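DTDP-4-amino-4,6-dideoxyglucose formyltransferase (Shewanella sp. FDAARGOS_354, PDB 6V2T) probably transfers a formyl group from a folate cofactor to the sugar amine of dTDP-4-amino-4,6-dideoxyglucose, a likely step toward the lipopolysaccharide O-antigen. Local coordinates at residues Glu93-Ala98 and Val112-Ile117; Asn122-Gly127 and Ser203-Asn208; Thr170-Tyr175 and Leu239-Phe244. One frame throughout, in Å; residues are numbered along the deposited sequence.

In the fold
Interactions 1 and 3 are buried, whereas interaction 2 is only partly so, with E205, K206 and G207 exposed. No element is held twice. Interaction 1 pairs two strands of the central sheet through regular backbone bonds and apolar contacts. Interaction 2 joins a loop, with the short strand 126-127 at its end, to a second loop, so its bonds come from irregular backbone and from asparagine and arginine side chains; strand 126-127 is the next in the chain after 113-118 of interaction 1. Interaction 3 sets a helix start against a turn, and its chemistry is that of rings beside a nucleotide. Centres of interactions 1 and 3 lie about 28 Å apart, on opposite sides of the chain's centre.

Interaction 1: Glu93-Ala98 and Val112-Ile117. With FOL (folic acid), chain H.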
# COMPACT_ATOMS: atom_id res chain seq x y z
N GLU B 93 -10.54 -44.12 -4.97
CA GLU B 93 -12.02 -44.08 -5.10
C GLU B 93 -12.50 -42.64 -5.32
O GLU B 93 -13.64 -42.44 -5.83
CB GLU B 93 -12.66 -44.68 -3.85
CG GLU B 93 -12.60 -46.20 -3.84
CD GLU B 93 -11.21 -46.80 -3.70
OE1 GLU B 93 -10.44 -46.38 -2.80
OE2 GLU B 93 -10.91 -47.68 -4.50
N LEU B 94 -11.72 -41.66 -4.87
CA LEU B 94 -12.09 -40.22 -4.92
C LEU B 94 -10.84 -39.37 -5.10
O LEU B 94 -9.87 -39.60 -4.38
CB LEU B 94 -12.79 -39.85 -3.62
CG LEU B 94 -13.06 -38.36 -3.42
CD1 LEU B 94 -14.05 -37.85 -4.49
CD2 LEU B 94 -13.58 -38.06 -2.02
N VAL B 95 -10.91 -38.34 -5.95
CA VAL B 95 -9.86 -37.30 -6.06
C VAL B 95 -10.49 -35.96 -5.68
O VAL B 95 -11.57 -35.65 -6.23
CB VAL B 95 -9.21 -37.24 -7.45
CG1 VAL B 95 -8.08 -36.21 -7.48
CG2 VAL B 95 -8.70 -38.60 -7.87
N VAL B 96 -9.81 -35.21 -4.80
CA VAL B 96 -10.18 -33.83 -4.39
C VAL B 96 -9.09 -32.86 -4.87
O VAL B 96 -7.92 -32.97 -4.45
CB VAL B 96 -10.45 -33.70 -2.88
CG1 VAL B 96 -10.77 -32.26 -2.53
CG2 VAL B 96 -11.56 -34.62 -2.42
N SER B 97 -9.48 -31.95 -5.76
CA SER B 97 -8.64 -30.82 -6.19
C SER B 97 -8.82 -29.71 -5.17
O SER B 97 -9.94 -29.20 -5.03
CB SER B 97 -9.04 -30.34 -7.55
OG SER B 97 -8.54 -29.04 -7.73
N ALA B 98 -7.75 -29.35 -4.48
CA ALA B 98 -7.73 -28.26 -3.49
C ALA B 98 -6.79 -27.18 -4.01
O ALA B 98 -5.58 -27.20 -3.67
CB ALA B 98 -7.33 -28.80 -2.13
N VAL B 112 -13.32 -41.27 -12.63
CA VAL B 112 -13.13 -41.23 -11.15
C VAL B 112 -13.97 -40.08 -10.60
O VAL B 112 -14.01 -39.02 -11.24
CB VAL B 112 -11.65 -41.07 -10.76
CG1 VAL B 112 -11.46 -41.27 -9.26
CG2 VAL B 112 -10.77 -42.03 -11.52
N ARG B 113 -14.65 -40.29 -9.48
CA ARG B 113 -15.34 -39.17 -8.78
C ARG B 113 -14.27 -38.11 -8.44
O ARG B 113 -13.36 -38.39 -7.62
CB ARG B 113 -16.10 -39.69 -7.55
CG ARG B 113 -17.07 -38.67 -6.97
CD ARG B 113 -18.09 -39.34 -6.06
NE ARG B 113 -17.42 -40.01 -4.95
CZ ARG B 113 -17.34 -39.54 -3.70
NH1 ARG B 113 -16.69 -40.21 -2.77
NH2 ARG B 113 -17.94 -38.41 -3.37
N CYS B 114 -14.31 -36.94 -9.10
CA CYS B 114 -13.37 -35.82 -8.84
C CYS B 114 -14.16 -34.62 -8.30
O CYS B 114 -15.20 -34.28 -8.88
CB CYS B 114 -12.60 -35.46 -10.10
SG CYS B 114 -11.51 -36.80 -10.67
N ILE B 115 -13.68 -34.02 -7.20
CA ILE B 115 -14.33 -32.87 -6.53
C ILE B 115 -13.32 -31.74 -6.37
O ILE B 115 -12.20 -31.99 -5.87
CB ILE B 115 -14.94 -33.31 -5.18
CG1 ILE B 115 -16.05 -34.34 -5.40
CG2 ILE B 115 -15.42 -32.09 -4.41
CD1 ILE B 115 -16.73 -34.89 -4.13
N ASN B 116 -13.72 -30.52 -6.74
CA ASN B 116 -12.87 -29.31 -6.73
C ASN B 116 -13.32 -28.40 -5.59
O ASN B 116 -14.56 -28.23 -5.34
CB ASN B 116 -12.87 -28.57 -8.07
CG ASN B 116 -11.96 -27.36 -8.13
OD1 ASN B 116 -12.39 -26.26 -8.47
ND2 ASN B 116 -10.69 -27.52 -7.82
N ILE B 117 -12.33 -27.85 -4.90
CA ILE B 117 -12.55 -26.76 -3.92
C ILE B 117 -12.11 -25.45 -4.60
O ILE B 117 -10.90 -25.25 -4.81
CB ILE B 117 -11.78 -27.07 -2.62
CG1 ILE B 117 -12.12 -28.46 -2.10
CG2 ILE B 117 -12.08 -26.00 -1.57
CD1 ILE B 117 -11.18 -28.93 -1.02
N1 FOL H . -9.98 -29.67 -13.99
C2 FOL H . -11.16 -29.86 -14.61
NA2 FOL H . -11.22 -30.69 -15.65
N3 FOL H . -12.30 -29.26 -14.17
C4 FOL H . -12.25 -28.40 -13.14
O4 FOL H . -13.35 -27.89 -12.80
C4A FOL H . -11.04 -28.19 -12.48
N5 FOL H . -10.91 -27.33 -11.47
C6 FOL H . -9.61 -26.80 -11.03
C7 FOL H . -8.59 -27.94 -11.15
N8 FOL H . -8.70 -28.68 -12.38
C8A FOL H . -9.90 -28.85 -12.95
C9 FOL H . -9.28 -25.39 -11.64
N10 FOL H . -7.85 -25.19 -11.88
C11 FOL H . -6.02 -23.35 -15.19
C12 FOL H . -5.27 -23.92 -14.16
C13 FOL H . -5.90 -24.51 -13.06
C14 FOL H . -7.28 -24.58 -12.97
C15 FOL H . -8.02 -24.03 -14.01
C16 FOL H . -7.41 -23.43 -15.11
C FOL H . -5.34 -22.73 -16.39
O FOL H . -4.20 -23.08 -16.60
N FOL H . -5.95 -21.91 -17.25
O HOH W 1 -14.64 -43.02 -8.49
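L94 CD1 sits over the centre of one face of the R113 guanidinium, 3.8 Å from R113 CZ, at the start of this strand pair; the bend of the arginine chain at its third side-chain torsion (chi3 60°) lays the group back over the leucine. The nitrogens NH1 and NH2 bond elsewhere, to the carbonyls of V194 and L193, with Y198 OH a further partner of NH2. Toward the other end lies a second flat group, the N116 amide, with its ND2 2.6 Å from S97 OG, a weak, bent hydrogen bond, and a second weak one to S97 O. Its OD1 is held by H146. A chi1 of -177°, with CG anti to the backbone N, carries this amide to the S97 side chain and to the bound folic acid, where N116 CG comes 3.5 Å from N5, while S97 OG is 3.6 Å from C7.

Between these groups strands 94-98 and 113-117 run parallel, the axes of these short segments 18° apart. The bonds alternate in the parallel manner: V95 N gives to R113 O at 3.0 Å, I115 N to V95 O, S97 N to I115 O, and I117 N to S97 O at 2.7 Å. V95, S97, C114 and N116 point to one face of the sheet; L94, V96, A98, R113, I115 and I117 point to the other, where V96 CG1 meets I117 CD1 at 3.7 Å.

Strand 94-98, helix 106-109 and strand 113-118 form a beta-alpha-beta unit of a Rossmann-like sheet. Backbone bonds and apolar contacts on both faces carry the pairing, while near the C-terminal strand ends S97 and N116 put a polar pair beside the folate; H146 on OD1 probably helps to fix which way that amide is turned.

Interaction 2: Asn122-Gly127 and Ser203-Asn208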
# COMPACT_ATOMS: atom_id res chain seq x y z
N ASN B 122 -19.39 -20.21 -8.05
CA ASN B 122 -19.85 -20.68 -9.39
C ASN B 122 -21.32 -20.32 -9.54
O ASN B 122 -22.07 -20.42 -8.57
CB ASN B 122 -19.56 -22.16 -9.57
CG ASN B 122 -18.07 -22.42 -9.74
OD1 ASN B 122 -17.27 -21.49 -9.84
ND2 ASN B 122 -17.70 -23.69 -9.72
N PRO B 123 -21.80 -19.91 -10.74
CA PRO B 123 -20.98 -19.84 -11.96
C PRO B 123 -20.32 -18.48 -12.28
O PRO B 123 -19.91 -18.23 -13.45
CB PRO B 123 -22.05 -20.16 -13.01
CG PRO B 123 -23.29 -19.44 -12.48
CD PRO B 123 -23.21 -19.58 -10.97
N HIS B 124 -20.27 -17.58 -11.30
CA HIS B 124 -19.79 -16.19 -11.43
C HIS B 124 -18.26 -16.15 -11.33
O HIS B 124 -17.73 -16.63 -10.30
CB HIS B 124 -20.39 -15.32 -10.32
CG HIS B 124 -21.87 -15.49 -10.19
ND1 HIS B 124 -22.73 -15.12 -11.20
CD2 HIS B 124 -22.63 -15.99 -9.18
CE1 HIS B 124 -23.97 -15.38 -10.83
NE2 HIS B 124 -23.93 -15.91 -9.58
N ASN B 125 -17.59 -15.61 -12.34
CA ASN B 125 -16.12 -15.40 -12.32
C ASN B 125 -15.47 -16.75 -12.00
O ASN B 125 -14.63 -16.82 -11.08
CB ASN B 125 -15.71 -14.28 -11.35
CG ASN B 125 -16.22 -12.91 -11.76
OD1 ASN B 125 -16.33 -12.64 -12.95
ND2 ASN B 125 -16.50 -12.05 -10.79
N ARG B 126 -15.89 -17.77 -12.74
CA ARG B 126 -15.17 -19.05 -12.86
C ARG B 126 -13.74 -18.74 -13.32
O ARG B 126 -13.54 -17.70 -13.98
CB ARG B 126 -15.88 -20.01 -13.83
CG ARG B 126 -17.27 -20.47 -13.38
CD ARG B 126 -18.14 -20.96 -14.53
NE ARG B 126 -17.35 -21.89 -15.33
CZ ARG B 126 -17.35 -21.95 -16.66
NH1 ARG B 126 -18.19 -21.23 -17.38
NH2 ARG B 126 -16.48 -22.74 -17.26
N GLY B 127 -12.79 -19.60 -12.98
CA GLY B 127 -11.39 -19.50 -13.45
C GLY B 127 -10.53 -18.66 -12.55
O GLY B 127 -10.55 -18.89 -11.35
N SER B 203 -27.04 -26.99 -12.77
CA SER B 203 -27.53 -25.63 -13.16
C SER B 203 -27.32 -25.44 -14.66
O SER B 203 -26.27 -25.89 -15.16
CB SER B 203 -26.81 -24.53 -12.41
OG SER B 203 -27.22 -24.51 -11.05
N TYR B 204 -28.26 -24.77 -15.33
CA TYR B 204 -28.16 -24.41 -16.78
C TYR B 204 -27.84 -22.92 -16.90
O TYR B 204 -28.01 -22.35 -17.99
CB TYR B 204 -29.44 -24.84 -17.52
CG TYR B 204 -29.95 -26.20 -17.13
CD1 TYR B 204 -29.18 -27.35 -17.31
CD2 TYR B 204 -31.20 -26.35 -16.54
CE1 TYR B 204 -29.64 -28.60 -16.92
CE2 TYR B 204 -31.68 -27.59 -16.16
CZ TYR B 204 -30.90 -28.72 -16.35
OH TYR B 204 -31.38 -29.94 -15.96
N GLU B 205 -27.36 -22.30 -15.81
CA GLU B 205 -26.73 -20.95 -15.81
C GLU B 205 -25.23 -21.11 -16.11
O GLU B 205 -24.53 -21.69 -15.27
CB GLU B 205 -27.04 -20.35 -14.44
CG GLU B 205 -26.80 -18.86 -14.31
CD GLU B 205 -26.91 -18.40 -12.85
OE1 GLU B 205 -26.69 -17.19 -12.57
OE2 GLU B 205 -27.20 -19.28 -11.98
N LYS B 206 -24.71 -20.67 -17.26
CA LYS B 206 -23.30 -21.00 -17.64
C LYS B 206 -22.31 -20.13 -16.85
O LYS B 206 -21.16 -20.59 -16.64
CB LYS B 206 -23.01 -20.77 -19.12
CG LYS B 206 -22.68 -22.05 -19.89
CD LYS B 206 -21.42 -22.74 -19.42
CE LYS B 206 -21.59 -24.23 -19.28
NZ LYS B 206 -20.31 -24.95 -19.50
N GLY B 207 -22.74 -18.91 -16.54
CA GLY B 207 -21.94 -17.84 -15.92
C GLY B 207 -20.85 -17.34 -16.84
O GLY B 207 -21.07 -17.30 -18.06
N ASN B 208 -19.67 -17.09 -16.30
CA ASN B 208 -18.57 -16.44 -17.06
C ASN B 208 -17.24 -16.97 -16.52
O ASN B 208 -17.12 -17.18 -15.30
CB ASN B 208 -18.65 -14.92 -16.99
CG ASN B 208 -18.33 -14.39 -15.61
OD1 ASN B 208 -19.06 -14.66 -14.66
ND2 ASN B 208 -17.22 -13.69 -15.50
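The loop of P123 to N125, which leads into the small parallel pair of strands 126-127 and 209-210, clasps N208 just ahead of the second strand. The evidence is a set of bonds centred on that asparagine. Its backbone N gives to P123 O at 3.1 Å, and its O receives R126 N at 2.9 Å. Its side chain makes two more: OD1 accepts from N125 N at 2.9 Å, with the donor standing well above the amide plane rather than within it, and ND2 gives to N125 OD1 along a nearly straight line (177° at the hydrogen). The two amides are steeply turned, their planes 78° apart. With chi1 at 70°, N208 CG lies between backbone N and carbonyl carbon, which swings the amide back over N125.

P123 follows a cis peptide bond. A CA-H contact runs from G207 CA to P123 O at 3.2 Å. The proline ring packs with P123 CG 3.8 Å from E205 CD, the two side chains crossing at about a right angle. R126 NH1 reaches K206 O at 3.1 Å through a bond tilted out of the guanidinium plane. NH2 of the same group bonds to I152 O, and K206 NZ makes salt bridges with E151 and D154, so both basic residues also tie this contact to the 151-154 loop.

Around the clasp, N125 is anchored to helix 130-137 by S134 and N137, and N122 bonds to T144 of strand 141-147 and Q160 of strand 157-163. Segment 122-127 is thus tied to that helix and both strands, while 203-208 lies over it on the more exposed side.

Interaction 3: Thr170-Tyr175 and Leu239-Phe244; sequences TSLNVY and LSHGDF. With NA (sodium ion), chain J; 0FX (dTDP-4-amino-4,6-dideoxyglucose), chain G.
H241 opens a type II' turn, H241 to F244, and its ring lies against the first turn of the helix beginning at S171, in the pocket of the bound dTDP-sugar.

Ring contacts dominate. L172 covers one face of the imidazole, its CA 3.8 Å from the ring centroid as a CH-pi contact and its CD1 3.5 Å from H241 NE2. Over the opposite face, near the centre, lies C1 of the ligand's deoxyribose, 3.5 Å from H241 CG, so the ring is sandwiched between helix and ligand. An edge of H241 also points toward the face of Y175 in an offset edge-to-face pair, planes at 64°. The Y175 ring has deoxyribose C4 over a face, and F244 lays its own face against the thymine, CE2 3.4 Å from C51.

Hydrogen bonds hold two of these rings, those of H241 and Y175. S171 OG and H241 ND1 are joined at 2.8 Å, near the imidazole plane; S171 chi1, at 172°, turns the hydroxyl toward the histidine, and Q131 bonds to the same oxygen. Y175 OH donates a hydrogen bond to the ligand phosphate oxygen O4P at 3.0 Å. The contact thereby joins the start of helix 171-194 to the loop after helix 229-238, with residues of both lining the nucleotide pocket.

The capping chemistry is local to the helix. T170 and N173 form a capping box: N173 N gives to T170 OG1, and T170 N gives to N173 OD1 at 171°. That same OD1 binds the sodium ion at 2.4 Å, together with two waters and the carbonyl oxygens of W168 and A263.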
# COMPACT_ATOMS: atom_id res chain seq x y z
N THR B 170 -9.33 -4.82 -0.71
CA THR B 170 -8.42 -5.25 -1.80
C THR B 170 -8.70 -6.70 -2.14
O THR B 170 -9.45 -7.39 -1.41
CB THR B 170 -6.95 -5.09 -1.39
OG1 THR B 170 -6.75 -5.95 -0.27
CG2 THR B 170 -6.63 -3.66 -1.02
N SER B 171 -8.09 -7.17 -3.21
CA SER B 171 -8.00 -8.61 -3.52
C SER B 171 -7.58 -9.39 -2.27
O SER B 171 -8.18 -10.45 -2.03
CB SER B 171 -7.07 -8.85 -4.65
OG SER B 171 -6.87 -10.23 -4.80
N LEU B 172 -6.59 -8.92 -1.52
CA LEU B 172 -6.06 -9.72 -0.38
C LEU B 172 -7.16 -9.84 0.69
O LEU B 172 -7.37 -10.93 1.20
CB LEU B 172 -4.80 -9.05 0.16
CG LEU B 172 -4.20 -9.69 1.41
CD1 LEU B 172 -3.79 -11.12 1.14
CD2 LEU B 172 -3.02 -8.87 1.94
N ASN B 173 -7.82 -8.74 1.00
CA ASN B 173 -8.92 -8.72 1.99
C ASN B 173 -9.99 -9.75 1.57
O ASN B 173 -10.37 -10.58 2.41
CB ASN B 173 -9.55 -7.33 2.13
CG ASN B 173 -8.59 -6.25 2.58
OD1 ASN B 173 -8.71 -5.13 2.11
ND2 ASN B 173 -7.68 -6.57 3.48
N VAL B 174 -10.49 -9.73 0.33
CA VAL B 174 -11.56 -10.68 -0.08
C VAL B 174 -11.00 -12.11 -0.05
O VAL B 174 -11.71 -13.00 0.39
CB VAL B 174 -12.16 -10.34 -1.46
CG1 VAL B 174 -13.33 -11.26 -1.74
CG2 VAL B 174 -12.60 -8.89 -1.55
N TYR B 175 -9.79 -12.33 -0.56
CA TYR B 175 -9.20 -13.68 -0.65
C TYR B 175 -9.15 -14.31 0.75
O TYR B 175 -9.53 -15.49 0.88
CB TYR B 175 -7.80 -13.63 -1.24
CG TYR B 175 -7.19 -14.98 -1.44
CD1 TYR B 175 -7.65 -15.82 -2.45
CD2 TYR B 175 -6.15 -15.42 -0.65
CE1 TYR B 175 -7.07 -17.05 -2.68
CE2 TYR B 175 -5.55 -16.64 -0.88
CZ TYR B 175 -6.01 -17.46 -1.89
OH TYR B 175 -5.42 -18.66 -2.10
N LEU B 239 -6.60 -5.14 -7.98
CA LEU B 239 -5.27 -5.58 -8.49
C LEU B 239 -4.20 -5.49 -7.38
O LEU B 239 -3.03 -5.81 -7.65
CB LEU B 239 -4.94 -4.72 -9.70
CG LEU B 239 -5.79 -5.00 -10.93
CD1 LEU B 239 -5.37 -4.13 -12.11
CD2 LEU B 239 -5.77 -6.47 -11.34
N SER B 240 -4.61 -5.15 -6.17
CA SER B 240 -3.71 -5.01 -5.00
C SER B 240 -3.86 -6.23 -4.11
O SER B 240 -4.97 -6.51 -3.63
CB SER B 240 -3.94 -3.73 -4.29
OG SER B 240 -3.74 -2.66 -5.19
N HIS B 241 -2.78 -6.98 -3.97
CA HIS B 241 -2.79 -8.23 -3.17
C HIS B 241 -1.39 -8.39 -2.58
O HIS B 241 -0.55 -9.04 -3.24
CB HIS B 241 -3.19 -9.42 -4.02
CG HIS B 241 -3.48 -10.67 -3.27
ND1 HIS B 241 -4.75 -11.25 -3.29
CD2 HIS B 241 -2.68 -11.47 -2.50
CE1 HIS B 241 -4.72 -12.34 -2.53
NE2 HIS B 241 -3.46 -12.51 -2.04
N GLY B 242 -1.19 -7.82 -1.41
CA GLY B 242 0.09 -7.89 -0.67
C GLY B 242 1.21 -7.37 -1.55
O GLY B 242 1.03 -6.29 -2.15
N ASP B 243 2.27 -8.15 -1.74
CA ASP B 243 3.48 -7.70 -2.46
C ASP B 243 3.45 -8.14 -3.92
O ASP B 243 4.46 -7.87 -4.62
CB ASP B 243 4.75 -8.22 -1.80
CG ASP B 243 5.06 -7.45 -0.53
OD1 ASP B 243 4.82 -6.22 -0.52
OD2 ASP B 243 5.50 -8.09 0.43
N PHE B 244 2.35 -8.73 -4.40
CA PHE B 244 2.27 -9.18 -5.81
C PHE B 244 2.48 -7.97 -6.71
O PHE B 244 2.00 -6.87 -6.38
CB PHE B 244 0.98 -9.97 -6.09
CG PHE B 244 1.05 -11.42 -5.69
CD1 PHE B 244 0.25 -11.93 -4.68
CD2 PHE B 244 1.95 -12.28 -6.31
CE1 PHE B 244 0.34 -13.26 -4.29
CE2 PHE B 244 2.04 -13.61 -5.93
CZ PHE B 244 1.23 -14.09 -4.92
NA NA J . -8.82 -2.77 2.76
O4P 0FX G . -5.67 -19.51 -4.94
P2 0FX G . -4.32 -20.21 -5.12
O3P 0FX G . -4.20 -21.46 -4.29
O1G 0FX G . -4.37 -20.64 -6.63
C1G 0FX G . -4.17 -22.02 -6.95
C2G 0FX G . -3.21 -22.01 -8.12
O2G 0FX G . -1.94 -21.40 -7.84
C3G 0FX G . -3.90 -21.22 -9.23
O3G 0FX G . -3.05 -21.30 -10.38
C4G 0FX G . -5.32 -21.74 -9.50
N4A 0FX G . -6.02 -20.79 -10.37
C5G 0FX G . -6.19 -21.93 -8.26
C6G 0FX G . -7.50 -22.67 -8.61
O5G 0FX G . -5.43 -22.64 -7.28
OPP 0FX G . -2.84 -19.49 -4.70
P 0FX G . -2.38 -18.39 -5.72
O1P 0FX G . -2.12 -18.77 -7.10
O2P 0FX G . -1.06 -17.88 -5.21
O5 0FX G . -3.25 -17.08 -5.66
C5 0FX G . -3.76 -16.60 -4.45
C4 0FX G . -4.11 -15.12 -4.66
O4 0FX G . -2.93 -14.32 -4.83
C3 0FX G . -4.90 -14.83 -5.95
O3 0FX G . -6.29 -15.11 -5.80
C2 0FX G . -4.58 -13.35 -6.28
C1 0FX G . -3.15 -13.24 -5.67
N11 0FX G . -2.17 -13.26 -6.74
C61 0FX G . -1.48 -14.38 -7.07
C51 0FX G . -0.53 -14.32 -8.09
C5A 0FX G . 0.25 -15.57 -8.48
C21 0FX G . -1.95 -12.10 -7.38
O21 0FX G . -2.67 -11.01 -7.02
N31 0FX G . -1.05 -12.01 -8.39
C41 0FX G . -0.33 -13.10 -8.75
O41 0FX G . 0.54 -12.99 -9.80
O HOH W 2 -9.30 -3.58 4.80
O HOH W 3 -6.44 -2.49 2.28